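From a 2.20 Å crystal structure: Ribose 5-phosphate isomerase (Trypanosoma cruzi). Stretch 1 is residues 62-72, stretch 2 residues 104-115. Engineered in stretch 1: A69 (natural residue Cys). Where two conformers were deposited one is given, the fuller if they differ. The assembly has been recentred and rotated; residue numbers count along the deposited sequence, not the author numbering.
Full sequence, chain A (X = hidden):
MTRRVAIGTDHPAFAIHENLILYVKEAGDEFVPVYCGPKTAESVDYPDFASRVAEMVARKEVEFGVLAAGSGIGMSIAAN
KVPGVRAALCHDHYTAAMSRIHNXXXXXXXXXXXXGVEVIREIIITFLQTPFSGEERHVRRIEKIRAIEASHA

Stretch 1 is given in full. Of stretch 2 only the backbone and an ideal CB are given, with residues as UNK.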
# COMPACT_ATOMS: atom_id res chain seq x y z
N VAL A 62 27.56 -1.37 -12.67
CA VAL A 62 26.29 -0.78 -13.07
C VAL A 62 26.02 0.38 -12.12
O VAL A 62 26.65 0.47 -11.06
CB VAL A 62 25.13 -1.81 -13.03
CG1 VAL A 62 25.42 -2.97 -13.98
CG2 VAL A 62 24.91 -2.33 -11.60
N GLU A 63 25.12 1.28 -12.49
CA GLU A 63 24.76 2.38 -11.61
C GLU A 63 23.62 1.99 -10.67
O GLU A 63 23.59 2.41 -9.51
CB GLU A 63 24.38 3.63 -12.41
CG GLU A 63 24.03 4.83 -11.54
CD GLU A 63 23.60 6.05 -12.32
OE1 GLU A 63 23.49 5.96 -13.56
OE2 GLU A 63 23.37 7.12 -11.70
N PHE A 64 22.68 1.18 -11.17
CA PHE A 64 21.48 0.85 -10.40
C PHE A 64 21.23 -0.65 -10.36
O PHE A 64 21.65 -1.39 -11.25
CB PHE A 64 20.25 1.55 -10.99
CG PHE A 64 20.26 3.05 -10.84
CD1 PHE A 64 20.13 3.65 -9.59
CD2 PHE A 64 20.33 3.87 -11.97
CE1 PHE A 64 20.11 5.03 -9.46
CE2 PHE A 64 20.30 5.24 -11.86
CZ PHE A 64 20.18 5.84 -10.59
N GLY A 65 20.52 -1.08 -9.32
CA GLY A 65 20.05 -2.45 -9.26
C GLY A 65 18.54 -2.49 -9.16
O GLY A 65 17.93 -1.60 -8.60
N VAL A 66 17.94 -3.53 -9.74
CA VAL A 66 16.55 -3.86 -9.52
C VAL A 66 16.49 -5.28 -8.96
O VAL A 66 17.05 -6.22 -9.55
CB VAL A 66 15.70 -3.75 -10.82
CG1 VAL A 66 14.27 -4.26 -10.59
CG2 VAL A 66 15.69 -2.31 -11.33
N LEU A 67 15.85 -5.43 -7.81
CA LEU A 67 15.67 -6.75 -7.24
C LEU A 67 14.19 -6.97 -7.00
O LEU A 67 13.55 -6.18 -6.32
CB LEU A 67 16.48 -6.94 -5.96
CG LEU A 67 18.01 -6.93 -6.15
CD1 LEU A 67 18.75 -6.87 -4.78
CD2 LEU A 67 18.48 -8.13 -6.99
N ALA A 68 13.67 -8.03 -7.62
CA ALA A 68 12.27 -8.39 -7.46
C ALA A 68 12.22 -9.79 -6.90
O ALA A 68 12.93 -10.68 -7.37
CB ALA A 68 11.54 -8.32 -8.81
N ALA A 69 11.39 -9.98 -5.88
CA ALA A 69 11.21 -11.29 -5.27
C ALA A 69 9.77 -11.42 -4.79
O ALA A 69 8.90 -10.66 -5.21
CB ALA A 69 12.22 -11.50 -4.12
N GLY A 70 9.49 -12.40 -3.94
CA GLY A 70 8.14 -12.57 -3.40
C GLY A 70 7.68 -11.29 -2.74
O GLY A 70 6.72 -10.64 -3.20
N SER A 71 8.39 -10.89 -1.69
CA SER A 71 8.05 -9.72 -0.90
C SER A 71 9.04 -8.56 -1.14
O SER A 71 8.68 -7.38 -0.99
CB SER A 71 8.06 -10.12 0.57
OG SER A 71 9.36 -10.56 0.91
N GLY A 72 10.27 -8.89 -1.52
CA GLY A 72 11.34 -7.92 -1.67
C GLY A 72 12.11 -7.66 -0.39
O GLY A 72 13.17 -7.00 -0.40
N UNK A 104 19.45 8.61 -1.73
CA UNK A 104 20.24 8.34 -2.93
C UNK A 104 20.37 6.82 -3.12
O UNK A 104 21.47 6.29 -3.35
CB UNK A 104 21.62 9.00 -2.83
N UNK A 105 19.24 6.12 -3.00
CA UNK A 105 19.22 4.67 -3.10
C UNK A 105 19.78 4.24 -4.45
O UNK A 105 19.49 4.87 -5.46
CB UNK A 105 17.80 4.13 -2.91
N UNK A 106 20.57 3.18 -4.46
CA UNK A 106 21.11 2.67 -5.72
C UNK A 106 20.52 1.33 -6.12
O UNK A 106 20.74 0.86 -7.22
CB UNK A 106 22.63 2.54 -5.62
N UNK A 107 19.76 0.71 -5.22
CA UNK A 107 19.01 -0.50 -5.58
C UNK A 107 17.54 -0.38 -5.15
O UNK A 107 17.24 -0.05 -4.01
CB UNK A 107 19.65 -1.73 -4.94
N UNK A 108 16.61 -0.64 -6.08
CA UNK A 108 15.20 -0.69 -5.76
C UNK A 108 14.78 -2.14 -5.60
O UNK A 108 15.16 -2.99 -6.42
CB UNK A 108 14.37 0.01 -6.84
N UNK A 109 14.05 -2.43 -4.52
CA UNK A 109 13.52 -3.77 -4.29
C UNK A 109 12.00 -3.73 -4.31
O UNK A 109 11.40 -2.79 -3.80
CB UNK A 109 14.03 -4.34 -2.96
N UNK A 110 11.40 -4.76 -4.91
CA UNK A 110 9.95 -4.89 -4.99
C UNK A 110 9.52 -6.33 -4.75
O UNK A 110 10.30 -7.27 -4.92
CB UNK A 110 9.44 -4.41 -6.35
N UNK A 111 8.27 -6.49 -4.33
CA UNK A 111 7.67 -7.80 -4.14
C UNK A 111 6.62 -8.11 -5.21
O UNK A 111 5.63 -7.38 -5.33
CB UNK A 111 7.04 -7.89 -2.75
N UNK A 112 6.87 -9.18 -5.96
CA UNK A 112 5.95 -9.71 -6.99
C UNK A 112 4.63 -10.23 -6.40
O UNK A 112 3.56 -10.15 -7.05
CB UNK A 112 6.63 -10.84 -7.76
N UNK A 113 4.69 -10.75 -5.17
CA UNK A 113 3.53 -11.31 -4.49
C UNK A 113 2.71 -10.26 -3.74
O UNK A 113 1.57 -10.54 -3.34
CB UNK A 113 3.98 -12.40 -3.51
N UNK A 114 3.29 -9.07 -3.56
CA UNK A 114 2.68 -8.00 -2.79
C UNK A 114 2.20 -6.82 -3.64
O UNK A 114 1.17 -6.23 -3.36
CB UNK A 114 3.68 -7.50 -1.75
N UNK A 115 2.95 -6.50 -4.69
CA UNK A 115 2.75 -5.28 -5.47
C UNK A 115 2.38 -5.65 -6.92
O UNK A 115 3.07 -6.46 -7.54
CB UNK A 115 4.01 -4.41 -5.44

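Position 104 has positive phi (41°) and no atom of stretch 1 within 5.5 Å of its CB. Gly, Asn or Asp suit such angles. It is D104, the first residue after a helix to leave helical angles.

Position 105 points sideways, its CB again clear of stretch 1. Many residues would do. It is A105.

At 106 the CB points sideways, 4.0 Å from E63 O. The peptide O of 106 accepts from G65 N (2.9 Å). A medium side chain fits, polar or apolar. N106 turns its amide away and bonds elsewhere in the structure.

From 107 the strand runs parallel to 64-69, and side chains alternate between two faces. Position 107 pairs with G65, which has no side chain, and L67 CD1 lies 5.2 Å from its CB. A branched apolar residue can use that space. It is I107; its CG2 meets L67 CD1 at 3.9 Å.

Position 108 lies on the other face, beside V66. Its O accepts from L67 N (2.9 Å). Val, Ile or another apolar residue suits. V108 packs CG1 on V66 CG2 at 3.8 Å.

Position 109 returns to the face of L67, with its CB 3.8 Å from G72 O and 3.9 Å from L67 O. A small or slender side chain such as Ala, Ser, Cys or Val is plausible. C109 sets SG 4.1 Å from L67 CB.

Position 110 shares the face of A68, whose small methyl leaves space beside it. Its N donates to L67 O (2.9 Å). Val, Ile or Leu would suit. V110 brings CG2 to 3.7 Å from A68 CB.

Position 111 decides itself. An ideal CB would lie 2.5 Å from S71 O and 2.8 Å from G70 O, both clashes. Only glycine fits, and it is G111. Its CA approaches A69 O at 3.3 Å. The facing A69 is engineered.

At 112 the N donates to A69 O (2.6 Å). The CB points sideways, 3.4 Å from A69 O, and several side chains are possible. It is E112.

At 113 the N donates to G70 O (2.8 Å). The ideal CB of 113 is tight against G70 O at 3.3 Å. A long chain leading away is possible. R113 does so; its NE forms a salt bridge with E112 OE1 (3.0 Å).

Position 114 points toward stretch 1, near S71 and G70 O. A small polar residue suits. T114 OG1 shares a water with S71 O.

Position 115 is out of reach and unconstrained by stretch 1. It is T115.

Stretch 2 104-115: DANIVCVGERTT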
# COMPACT_ATOMS: atom_id res chain seq x y z
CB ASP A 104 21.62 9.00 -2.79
CG ASP A 104 22.43 8.97 -4.08
OD1 ASP A 104 21.82 8.80 -5.16
OD2 ASP A 104 23.67 9.12 -4.00
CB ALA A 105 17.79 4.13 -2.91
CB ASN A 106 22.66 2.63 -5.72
CG ASN A 106 23.24 2.00 -4.45
OD1 ASN A 106 22.63 1.12 -3.85
ND2 ASN A 106 24.43 2.46 -4.04
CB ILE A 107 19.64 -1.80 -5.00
CG1 ILE A 107 21.05 -2.04 -5.57
CG2 ILE A 107 18.71 -3.02 -5.25
CD1 ILE A 107 21.76 -3.30 -5.11
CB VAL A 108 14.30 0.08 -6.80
CG1 VAL A 108 14.37 -0.50 -8.23
CG2 VAL A 108 12.84 0.17 -6.31
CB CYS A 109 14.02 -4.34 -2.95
SG CYS A 109 15.85 -4.38 -2.82
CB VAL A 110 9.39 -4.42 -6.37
CG1 VAL A 110 9.67 -2.94 -6.61
CG2 VAL A 110 9.97 -5.26 -7.51
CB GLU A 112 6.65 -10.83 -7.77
CG GLU A 112 5.91 -11.34 -9.03
CD GLU A 112 4.94 -12.49 -8.73
OE1 GLU A 112 5.07 -13.12 -7.66
OE2 GLU A 112 4.04 -12.76 -9.56
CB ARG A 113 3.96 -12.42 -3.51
CG ARG A 113 4.66 -13.63 -4.17
CD ARG A 113 3.72 -14.36 -5.10
NE ARG A 113 4.39 -15.43 -5.83
CZ ARG A 113 3.77 -16.32 -6.60
NH1 ARG A 113 2.45 -16.27 -6.73
NH2 ARG A 113 4.47 -17.26 -7.22
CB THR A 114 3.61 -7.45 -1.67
OG1 THR A 114 4.78 -6.87 -2.25
CG2 THR A 114 4.05 -8.55 -0.73
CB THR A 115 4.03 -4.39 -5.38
OG1 THR A 115 4.33 -4.12 -4.01
CG2 THR A 115 3.88 -3.07 -6.12
O HOH W 1 6.54 -5.40 -0.89
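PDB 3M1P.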